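Local coordinates for heat shock protein, putative (Plasmodium falciparum, PDB 1Y6Z) that is the middle domain of a putative Hsp90-family chaperone, which probably helps other proteins fold in an ATP-dependent way, at residues L94-G99 against K156-G161; D84-S89 against K119-I124; P33-H38 against K137-T142. All coordinates share one frame; numbering follows the deposited sequence.

In the fold
All three contacts lie in the part of the Hsp90 middle domain where a five-stranded mixed sheet packs against helices 121-141 and 145-164. Contact 1 is the most central, its centre about 5 Å from the chain centre, and ties the turn leading into strand 98-103 to helix 145-164 through two aromatic rings. Contacts 2 and 3 both use helix 121-141, one at its start and one near its end, with centres about 22 Å apart. Contact 2 is partly buried, its centre about 18 Å from the chain centre, and sets a phenylalanine ring against leucine and isoleucine, with a serine at the margin; contact 3 is buried but small, a leucine methyl against an edge strand.

Contact 1: L94-G99 against K156-G161; sequences LTFLRG and KYLKIG
A type I beta turn, Leu94 to Leu97, at the entrance to strand 98-103 meets helix 145-164 through Phe96 and Tyr157. The two side chains run antiparallel alongside each other, with ring centroids 5.5 Å apart and the planes inclined at 42°. Phe96 CD1 lies 3.7 Å from Tyr157 CB and equally near Tyr157 CG, so the phenylalanine touches the root of the tyrosine. The CB of Phe96 already points to the helix, and a chi1 of 65°, with CG between the backbone N and the carbonyl carbon, lays the ring alongside Tyr157 CB. Farther along the ring, Phe96 CZ reaches Leu158 CD1 at 4.1 Å, the leucine lying crosswise to the phenylalanine. Thr95 adds its methyl: CG2 comes to 3.6 Å from Tyr157 CE2, next to the ring's outer half.

This is the core of the Hsp90 middle domain, where the central sheet meets its helices. Phe96 also stacks on Phe154, one turn earlier in the same helix, while Leu158 packs on Met136 of helix 121-141. The hydroxyl of Tyr157 is hydrogen-bonded to the backbone O of Met65, which gives the polar end of this buried ring a partner.

Just past the turn, Arg98 folds its NH1 back onto two turn carbonyls. Its bond to Thr95 O, 2.9 Å, lies in both the carbonyl and guanidinium planes; from Leu97 O the same nitrogen sits well above the carbonyl plane. Arg98 NH2 also forms a salt bridge with Glu60, so a second nitrogen of the guanidinium is held.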
loop_
_atom_site.group_PDB
_atom_site.type_symbol
_atom_site.label_atom_id
_atom_site.label_comp_id
_atom_site.label_asym_id
_atom_site.label_seq_id
_atom_site.Cartn_x
_atom_site.Cartn_y
_atom_site.Cartn_z
ATOM N N LEU B 94 -2.487 -17.170 3.039
ATOM C CA LEU B 94 -1.706 -16.758 4.205
ATOM C C LEU B 94 -1.552 -17.798 5.314
ATOM O O LEU B 94 -1.119 -17.445 6.415
ATOM C CB LEU B 94 -2.345 -15.516 4.830
ATOM C CG LEU B 94 -2.053 -14.315 3.944
ATOM C CD1 LEU B 94 -3.027 -13.259 4.392
ATOM C CD2 LEU B 94 -0.551 -13.861 4.125
ATOM N N THR B 95 -1.882 -19.051 5.007
ATOM C CA THR B 95 -1.797 -20.193 5.933
ATOM C C THR B 95 -0.382 -20.373 6.489
ATOM O O THR B 95 -0.218 -20.954 7.550
ATOM C CB THR B 95 -2.256 -21.532 5.276
ATOM O OG1 THR B 95 -2.362 -22.582 6.274
ATOM C CG2 THR B 95 -1.315 -21.983 4.161
ATOM N N PHE B 96 0.620 -19.889 5.761
ATOM C CA PHE B 96 2.043 -20.074 6.205
ATOM C C PHE B 96 2.409 -19.130 7.344
ATOM O O PHE B 96 3.399 -19.353 8.007
ATOM C CB PHE B 96 3.046 -19.936 5.056
ATOM C CG PHE B 96 3.098 -18.543 4.455
ATOM C CD1 PHE B 96 2.288 -18.197 3.393
ATOM C CD2 PHE B 96 3.950 -17.564 5.005
ATOM C CE1 PHE B 96 2.330 -16.918 2.797
ATOM C CE2 PHE B 96 3.962 -16.236 4.446
ATOM C CZ PHE B 96 3.176 -15.942 3.346
ATOM N N LEU B 97 1.628 -18.071 7.604
ATOM C CA LEU B 97 1.947 -17.174 8.700
ATOM C C LEU B 97 1.763 -17.903 10.064
ATOM O O LEU B 97 0.877 -18.735 10.210
ATOM C CB LEU B 97 0.910 -15.995 8.708
ATOM C CG LEU B 97 0.919 -14.934 7.629
ATOM C CD1 LEU B 97 -0.204 -13.919 8.064
ATOM C CD2 LEU B 97 2.201 -14.208 7.660
ATOM N N ARG B 98 2.589 -17.567 11.038
ATOM C CA ARG B 98 2.407 -18.027 12.404
ATOM C C ARG B 98 2.304 -16.758 13.246
ATOM O O ARG B 98 3.014 -15.778 13.006
ATOM C CB ARG B 98 3.582 -18.909 12.847
ATOM C CG ARG B 98 3.724 -20.198 12.045
ATOM C CD ARG B 98 2.555 -21.071 12.372
ATOM N NE ARG B 98 2.482 -22.384 11.713
ATOM C CZ ARG B 98 1.765 -22.637 10.622
ATOM N NH1 ARG B 98 1.156 -21.662 9.980
ATOM N NH2 ARG B 98 1.719 -23.870 10.122
ATOM N N GLY B 99 1.449 -16.744 14.260
ATOM C CA GLY B 99 1.271 -15.507 15.002
ATOM C C GLY B 99 0.206 -15.618 16.088
ATOM O O GLY B 99 -0.355 -16.698 16.327
ATOM N N LYS B 156 5.059 -19.832 -3.769
ATOM C CA LYS B 156 3.918 -20.572 -4.266
ATOM C C LYS B 156 2.628 -20.069 -3.639
ATOM O O LYS B 156 1.592 -19.998 -4.317
ATOM C CB LYS B 156 4.082 -22.090 -4.016
ATOM C CG LYS B 156 4.406 -22.432 -2.526
ATOM C CD LYS B 156 4.864 -23.911 -2.406
ATOM C CE LYS B 156 4.685 -24.387 -0.962
ATOM N NZ LYS B 156 5.037 -25.914 -0.882
ATOM N N TYR B 157 2.683 -19.689 -2.344
ATOM C CA TYR B 157 1.462 -19.199 -1.649
ATOM C C TYR B 157 1.017 -17.847 -2.233
ATOM O O TYR B 157 -0.149 -17.590 -2.385
ATOM C CB TYR B 157 1.688 -19.081 -0.139
ATOM C CG TYR B 157 1.760 -20.434 0.473
ATOM C CD1 TYR B 157 2.975 -20.999 0.807
ATOM C CD2 TYR B 157 0.615 -21.178 0.639
ATOM C CE1 TYR B 157 3.015 -22.321 1.382
ATOM C CE2 TYR B 157 0.638 -22.505 1.231
ATOM C CZ TYR B 157 1.818 -23.051 1.589
ATOM O OH TYR B 157 1.868 -24.378 2.079
ATOM N N LEU B 158 1.979 -17.014 -2.515
ATOM C CA LEU B 158 1.654 -15.676 -3.080
ATOM C C LEU B 158 0.993 -15.839 -4.443
ATOM O O LEU B 158 -0.001 -15.170 -4.747
ATOM C CB LEU B 158 2.926 -14.862 -3.140
ATOM C CG LEU B 158 3.284 -14.088 -1.864
ATOM C CD1 LEU B 158 3.541 -14.982 -0.616
ATOM C CD2 LEU B 158 4.519 -13.179 -2.166
ATOM N N LYS B 159 1.482 -16.829 -5.223
ATOM C CA LYS B 159 0.949 -17.126 -6.586
ATOM C C LYS B 159 -0.474 -17.552 -6.468
ATOM O O LYS B 159 -1.311 -17.081 -7.222
ATOM C CB LYS B 159 1.810 -18.162 -7.299
ATOM C CG LYS B 159 3.097 -17.571 -7.879
ATOM C CD LYS B 159 4.090 -18.691 -8.251
ATOM C CE LYS B 159 5.470 -18.156 -8.559
ATOM N NZ LYS B 159 6.411 -19.379 -8.512
ATOM N N ILE B 160 -0.768 -18.386 -5.454
ATOM C CA ILE B 160 -2.171 -18.770 -5.143
ATOM C C ILE B 160 -2.988 -17.550 -4.685
ATOM O O ILE B 160 -4.144 -17.401 -5.076
ATOM C CB ILE B 160 -2.229 -19.912 -4.125
ATOM C CG1 ILE B 160 -1.769 -21.221 -4.777
ATOM C CG2 ILE B 160 -3.681 -20.113 -3.524
ATOM C CD1 ILE B 160 -1.142 -22.128 -3.748
ATOM N N GLY B 161 -2.382 -16.684 -3.874
ATOM C CA GLY B 161 -3.041 -15.424 -3.493
ATOM C C GLY B 161 -3.514 -14.585 -4.688
ATOM O O GLY B 161 -4.639 -14.045 -4.675
#

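Contact 2: D84-S89 against K119-I124; sequences DKFSES and KMLSII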
loop_
_atom_site.group_PDB
_atom_site.type_symbol
_atom_site.label_atom_id
_atom_site.label_comp_id
_atom_site.label_asym_id
_atom_site.label_seq_id
_atom_site.Cartn_x
_atom_site.Cartn_y
_atom_site.Cartn_z
ATOM N N ASP B 84 -5.776 -22.564 18.341
ATOM C CA ASP B 84 -4.851 -22.209 17.267
ATOM C C ASP B 84 -5.399 -22.394 15.830
ATOM O O ASP B 84 -4.677 -22.792 14.905
ATOM C CB ASP B 84 -3.499 -22.898 17.483
ATOM C CG ASP B 84 -3.581 -24.430 17.427
ATOM O OD1 ASP B 84 -4.647 -25.024 17.067
ATOM O OD2 ASP B 84 -2.518 -25.043 17.721
ATOM N N LYS B 85 -6.677 -22.089 15.646
ATOM C CA LYS B 85 -7.336 -22.283 14.363
ATOM C C LYS B 85 -7.900 -20.992 13.804
ATOM O O LYS B 85 -8.801 -20.995 12.950
ATOM C CB LYS B 85 -8.443 -23.347 14.490
ATOM C CG LYS B 85 -7.917 -24.672 14.990
ATOM C CD LYS B 85 -9.023 -25.588 15.464
ATOM C CE LYS B 85 -8.530 -27.007 15.458
ATOM N NZ LYS B 85 -7.642 -27.225 14.263
ATOM N N PHE B 86 -7.344 -19.877 14.254
ATOM C CA PHE B 86 -7.834 -18.590 13.810
ATOM C C PHE B 86 -7.585 -18.331 12.301
ATOM O O PHE B 86 -8.277 -17.517 11.674
ATOM C CB PHE B 86 -7.223 -17.492 14.660
ATOM C CG PHE B 86 -7.838 -16.189 14.424
ATOM C CD1 PHE B 86 -9.093 -15.903 14.953
ATOM C CD2 PHE B 86 -7.214 -15.250 13.590
ATOM C CE1 PHE B 86 -9.684 -14.677 14.706
ATOM C CE2 PHE B 86 -7.820 -14.017 13.329
ATOM C CZ PHE B 86 -9.043 -13.731 13.896
ATOM N N SER B 87 -6.581 -19.020 11.749
ATOM C CA SER B 87 -6.235 -18.953 10.339
ATOM C C SER B 87 -7.312 -19.474 9.349
ATOM O O SER B 87 -7.257 -19.156 8.147
ATOM C CB SER B 87 -4.935 -19.720 10.100
ATOM O OG SER B 87 -3.838 -19.018 10.654
ATOM N N GLU B 88 -8.260 -20.273 9.850
ATOM C CA GLU B 88 -9.410 -20.776 9.059
ATOM C C GLU B 88 -10.334 -19.667 8.519
ATOM O O GLU B 88 -11.141 -19.892 7.605
ATOM C CB GLU B 88 -10.283 -21.680 9.908
ATOM C CG GLU B 88 -9.779 -23.059 10.151
ATOM C CD GLU B 88 -10.850 -23.909 10.840
ATOM O OE1 GLU B 88 -11.954 -24.062 10.248
ATOM O OE2 GLU B 88 -10.589 -24.405 11.966
ATOM N N SER B 89 -10.238 -18.487 9.111
ATOM C CA SER B 89 -11.019 -17.368 8.644
ATOM C C SER B 89 -10.217 -16.357 7.778
ATOM O O SER B 89 -10.811 -15.432 7.183
ATOM C CB SER B 89 -11.717 -16.703 9.844
ATOM O OG SER B 89 -10.760 -16.258 10.792
ATOM N N LYS B 119 -19.086 -9.445 11.494
ATOM C CA LYS B 119 -18.624 -8.186 10.914
ATOM C C LYS B 119 -17.803 -7.484 11.969
ATOM O O LYS B 119 -18.223 -6.427 12.484
ATOM C CB LYS B 119 -19.809 -7.282 10.531
ATOM C CG LYS B 119 -21.051 -8.013 10.006
ATOM C CD LYS B 119 -20.886 -8.488 8.565
ATOM C CE LYS B 119 -22.209 -8.348 7.792
ATOM N NZ LYS B 119 -22.445 -6.956 7.307
ATOM N N MET B 120 -16.624 -8.064 12.238
ATOM C CA MET B 120 -15.847 -7.855 13.451
ATOM C C MET B 120 -14.622 -8.789 13.475
ATOM O O MET B 120 -13.466 -8.369 13.689
ATOM C CB MET B 120 -16.726 -8.148 14.661
ATOM C CG MET B 120 -16.209 -7.572 15.944
ATOM S SD MET B 120 -14.766 -8.470 16.527
ATOM C CE MET B 120 -13.650 -7.114 16.949
ATOM N N LEU B 121 -14.876 -10.078 13.291
ATOM C CA LEU B 121 -13.795 -11.013 13.128
ATOM C C LEU B 121 -13.206 -10.634 11.798
ATOM O O LEU B 121 -11.985 -10.691 11.587
ATOM C CB LEU B 121 -14.328 -12.427 13.058
ATOM C CG LEU B 121 -13.268 -13.490 13.308
ATOM C CD1 LEU B 121 -13.120 -13.634 14.825
ATOM C CD2 LEU B 121 -13.692 -14.790 12.661
ATOM N N SER B 122 -14.119 -10.211 10.931
ATOM C CA SER B 122 -13.845 -9.768 9.600
ATOM C C SER B 122 -12.897 -8.547 9.606
ATOM O O SER B 122 -12.037 -8.417 8.747
ATOM C CB SER B 122 -15.162 -9.400 8.963
ATOM O OG SER B 122 -15.018 -9.177 7.586
ATOM N N ILE B 123 -13.106 -7.650 10.560
ATOM C CA ILE B 123 -12.257 -6.482 10.743
ATOM C C ILE B 123 -10.838 -6.905 11.144
ATOM O O ILE B 123 -9.844 -6.417 10.597
ATOM C CB ILE B 123 -12.856 -5.599 11.831
ATOM C CG1 ILE B 123 -13.979 -4.748 11.206
ATOM C CG2 ILE B 123 -11.772 -4.769 12.527
ATOM C CD1 ILE B 123 -15.012 -4.322 12.183
ATOM N N ILE B 124 -10.757 -7.807 12.111
ATOM C CA ILE B 124 -9.447 -8.300 12.540
ATOM C C ILE B 124 -8.729 -8.980 11.351
ATOM O O ILE B 124 -7.547 -8.690 11.099
ATOM C CB ILE B 124 -9.521 -9.203 13.806
ATOM C CG1 ILE B 124 -10.052 -8.382 14.996
ATOM C CG2 ILE B 124 -8.129 -9.761 14.153
ATOM C CD1 ILE B 124 -10.388 -9.200 16.229
#
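Apolar packing with a serine at its margin joins a short 3-10 segment, 86-88, to the first turn of helix 121-141, at a partly buried place where the loop after strand 80-83 passes the helix start. Phe86 and Leu121 carry it between them. The ring offers its edge to Leu121, whose CD1 lies near the ring plane, 3.6 Å from Phe86 CE1. With CG anti to the backbone N (chi1 -170°), the phenylalanine extends from the loop toward the helix. One helical turn on, Ile124 CG2 approaches Phe86 CZ obliquely at 4.1 Å. Val101 of strand 98-103 touches both Phe86 and Ile124, linking the contact to the sheet.

Ser89 comes in beside the other leucine branch, its OG 3.8 Å from Leu121 CD2. The same oxygen stands over the centre of the Phe86 ring, 4.2 Å above its plane. It donates a 2.9 Å hydrogen bond to Phe86 O, with the donor tilted 18° from the carbonyl plane, and it also has a weak hydrogen bond with Asn125 OD1 of the helix.

The bond to Phe86 O thus ties Ser89 back to its own loop, while the serine meets Leu121 by van der Waals contact, so between the two segments the attraction rests on apolar groups.

Contact 3: P33-H38 against K137-T142; sequences PLAYVH and KGLKET
Leu139 points from helix 121-141 toward the beginning of strand 35-41, and its CD1 methyl makes the closest touches. CD1 faces the junction of Leu34 and Ala35: it is 3.9 Å from the carbonyl oxygen Leu34 O and 4.3 Å from Ala35 CB. The leucine has CG anti to its N, chi1 -166°, which reaches the branched end out from the helix, and chi2 of 65° then places CD1 nearest to the strand. Ala35 answers with a CB that also points across the gap, so methyl meets methyl between the two backbones, whose closest CA atoms, those of Ala35 and Leu139, are 7.4 Å apart. The touch on Leu34 is of another kind, a carbonyl oxygen resting against an aliphatic carbon. That oxygen also takes a weak hydrogen bond from Lys146 NZ, at the start of the next helix.

The strand involved is an outermost strand, within this chain, of the five-stranded mixed sheet in this Hsp90 middle domain; it is antiparallel to strand 47-53, and Ala35 shares backbone hydrogen bonding with Ile53. Leu139 thus lies where the last turns of helix 121-141 meet the sheet's border.

The CB of Leu34 leaves the backbone across the line to the helix, and its side chain stands a little farther off than the alanine methyl: Leu34 CB is 4.6 Å from Leu139 CD2, the second methyl of that leucine. Helix 145-164 fills in alongside, where Phe150 touches the side chains of both Leu34 and Leu139 and is a shared neighbour of the two leucines.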
loop_
_atom_site.group_PDB
_atom_site.type_symbol
_atom_site.label_atom_id
_atom_site.label_comp_id
_atom_site.label_asym_id
_atom_site.label_seq_id
_atom_site.Cartn_x
_atom_site.Cartn_y
_atom_site.Cartn_z
ATOM N N PRO B 33 12.472 -16.706 12.476
ATOM C CA PRO B 33 11.604 -16.211 11.419
ATOM C C PRO B 33 12.312 -15.280 10.464
ATOM O O PRO B 33 13.346 -14.648 10.797
ATOM C CB PRO B 33 10.457 -15.477 12.185
ATOM C CG PRO B 33 10.972 -15.232 13.546
ATOM C CD PRO B 33 12.139 -16.175 13.810
ATOM N N LEU B 34 11.771 -15.194 9.266
ATOM C CA LEU B 34 12.297 -14.331 8.266
ATOM C C LEU B 34 11.960 -12.867 8.563
ATOM O O LEU B 34 12.752 -11.959 8.221
ATOM C CB LEU B 34 11.749 -14.735 6.905
ATOM C CG LEU B 34 12.654 -15.598 6.003
ATOM C CD1 LEU B 34 13.671 -16.456 6.736
ATOM C CD2 LEU B 34 11.831 -16.333 4.921
ATOM N N ALA B 35 10.778 -12.670 9.153
ATOM C CA ALA B 35 10.338 -11.339 9.527
ATOM C C ALA B 35 9.198 -11.433 10.568
ATOM O O ALA B 35 8.603 -12.512 10.814
ATOM C CB ALA B 35 9.866 -10.620 8.309
ATOM N N TYR B 36 8.882 -10.295 11.173
ATOM C CA TYR B 36 7.745 -10.204 12.076
ATOM C C TYR B 36 7.254 -8.775 12.130
ATOM O O TYR B 36 8.018 -7.864 11.811
ATOM C CB TYR B 36 8.086 -10.658 13.504
ATOM C CG TYR B 36 9.090 -9.793 14.213
ATOM C CD1 TYR B 36 8.688 -8.759 15.077
ATOM C CD2 TYR B 36 10.451 -10.018 14.049
ATOM C CE1 TYR B 36 9.624 -7.965 15.724
ATOM C CE2 TYR B 36 11.415 -9.197 14.707
ATOM C CZ TYR B 36 10.976 -8.191 15.536
ATOM O OH TYR B 36 11.919 -7.403 16.161
ATOM N N VAL B 37 6.013 -8.609 12.597
ATOM C CA VAL B 37 5.485 -7.282 12.954
ATOM C C VAL B 37 4.578 -7.450 14.184
ATOM O O VAL B 37 3.819 -8.426 14.264
ATOM C CB VAL B 37 4.725 -6.618 11.740
ATOM C CG1 VAL B 37 3.691 -7.514 11.198
ATOM C CG2 VAL B 37 4.169 -5.237 12.131
ATOM N N HIS B 38 4.695 -6.498 15.104
ATOM C CA HIS B 38 3.904 -6.480 16.334
ATOM C C HIS B 38 3.051 -5.204 16.192
ATOM O O HIS B 38 3.604 -4.120 16.032
ATOM C CB HIS B 38 4.851 -6.395 17.511
ATOM C CG HIS B 38 4.167 -6.285 18.850
ATOM N ND1 HIS B 38 4.863 -6.040 20.008
ATOM C CD2 HIS B 38 2.871 -6.420 19.215
ATOM C CE1 HIS B 38 4.023 -6.000 21.031
ATOM N NE2 HIS B 38 2.816 -6.247 20.579
ATOM N N LYS B 137 6.136 -6.590 1.662
ATOM C CA LYS B 137 6.705 -5.491 0.814
ATOM C C LYS B 137 7.929 -4.855 1.410
ATOM O O LYS B 137 8.850 -4.453 0.691
ATOM C CB LYS B 137 5.713 -4.391 0.547
ATOM C CG LYS B 137 4.706 -4.707 -0.505
ATOM C CD LYS B 137 4.249 -3.356 -1.092
ATOM C CE LYS B 137 3.545 -2.509 -0.045
ATOM N NZ LYS B 137 4.495 -1.611 0.697
ATOM N N GLY B 138 7.943 -4.758 2.735
ATOM C CA GLY B 138 9.146 -4.319 3.445
ATOM C C GLY B 138 10.282 -5.302 3.248
ATOM O O GLY B 138 11.429 -4.909 3.093
ATOM N N LEU B 139 9.980 -6.594 3.294
ATOM C CA LEU B 139 11.024 -7.583 3.141
ATOM C C LEU B 139 11.599 -7.515 1.725
ATOM O O LEU B 139 12.801 -7.591 1.558
ATOM C CB LEU B 139 10.517 -8.968 3.488
ATOM C CG LEU B 139 11.521 -10.117 3.710
ATOM C CD1 LEU B 139 12.414 -9.876 4.941
ATOM C CD2 LEU B 139 10.754 -11.400 3.855
ATOM N N LYS B 140 10.751 -7.329 0.728
ATOM C CA LYS B 140 11.190 -7.099 -0.667
ATOM C C LYS B 140 12.094 -5.847 -0.800
ATOM O O LYS B 140 13.152 -5.923 -1.424
ATOM C CB LYS B 140 9.993 -6.940 -1.581
ATOM C CG LYS B 140 10.394 -6.843 -3.099
ATOM C CD LYS B 140 9.173 -6.806 -3.942
ATOM C CE LYS B 140 9.578 -6.457 -5.411
ATOM N NZ LYS B 140 8.394 -6.586 -6.228
ATOM N N GLU B 141 11.692 -4.721 -0.200
ATOM C CA GLU B 141 12.486 -3.475 -0.325
ATOM C C GLU B 141 13.853 -3.620 0.372
ATOM O O GLU B 141 14.879 -3.302 -0.228
ATOM C CB GLU B 141 11.682 -2.224 0.112
ATOM C CG GLU B 141 12.264 -0.801 -0.273
ATOM C CD GLU B 141 12.395 -0.490 -1.810
ATOM O OE1 GLU B 141 13.542 -0.255 -2.283
ATOM O OE2 GLU B 141 11.371 -0.427 -2.549
ATOM N N THR B 142 13.878 -4.158 1.590
ATOM C CA THR B 142 15.108 -4.244 2.406
ATOM C C THR B 142 15.867 -5.494 2.061
ATOM O O THR B 142 16.926 -5.444 1.393
ATOM C CB THR B 142 14.858 -4.262 3.966
ATOM O OG1 THR B 142 14.562 -5.595 4.417
ATOM C CG2 THR B 142 13.739 -3.350 4.365
#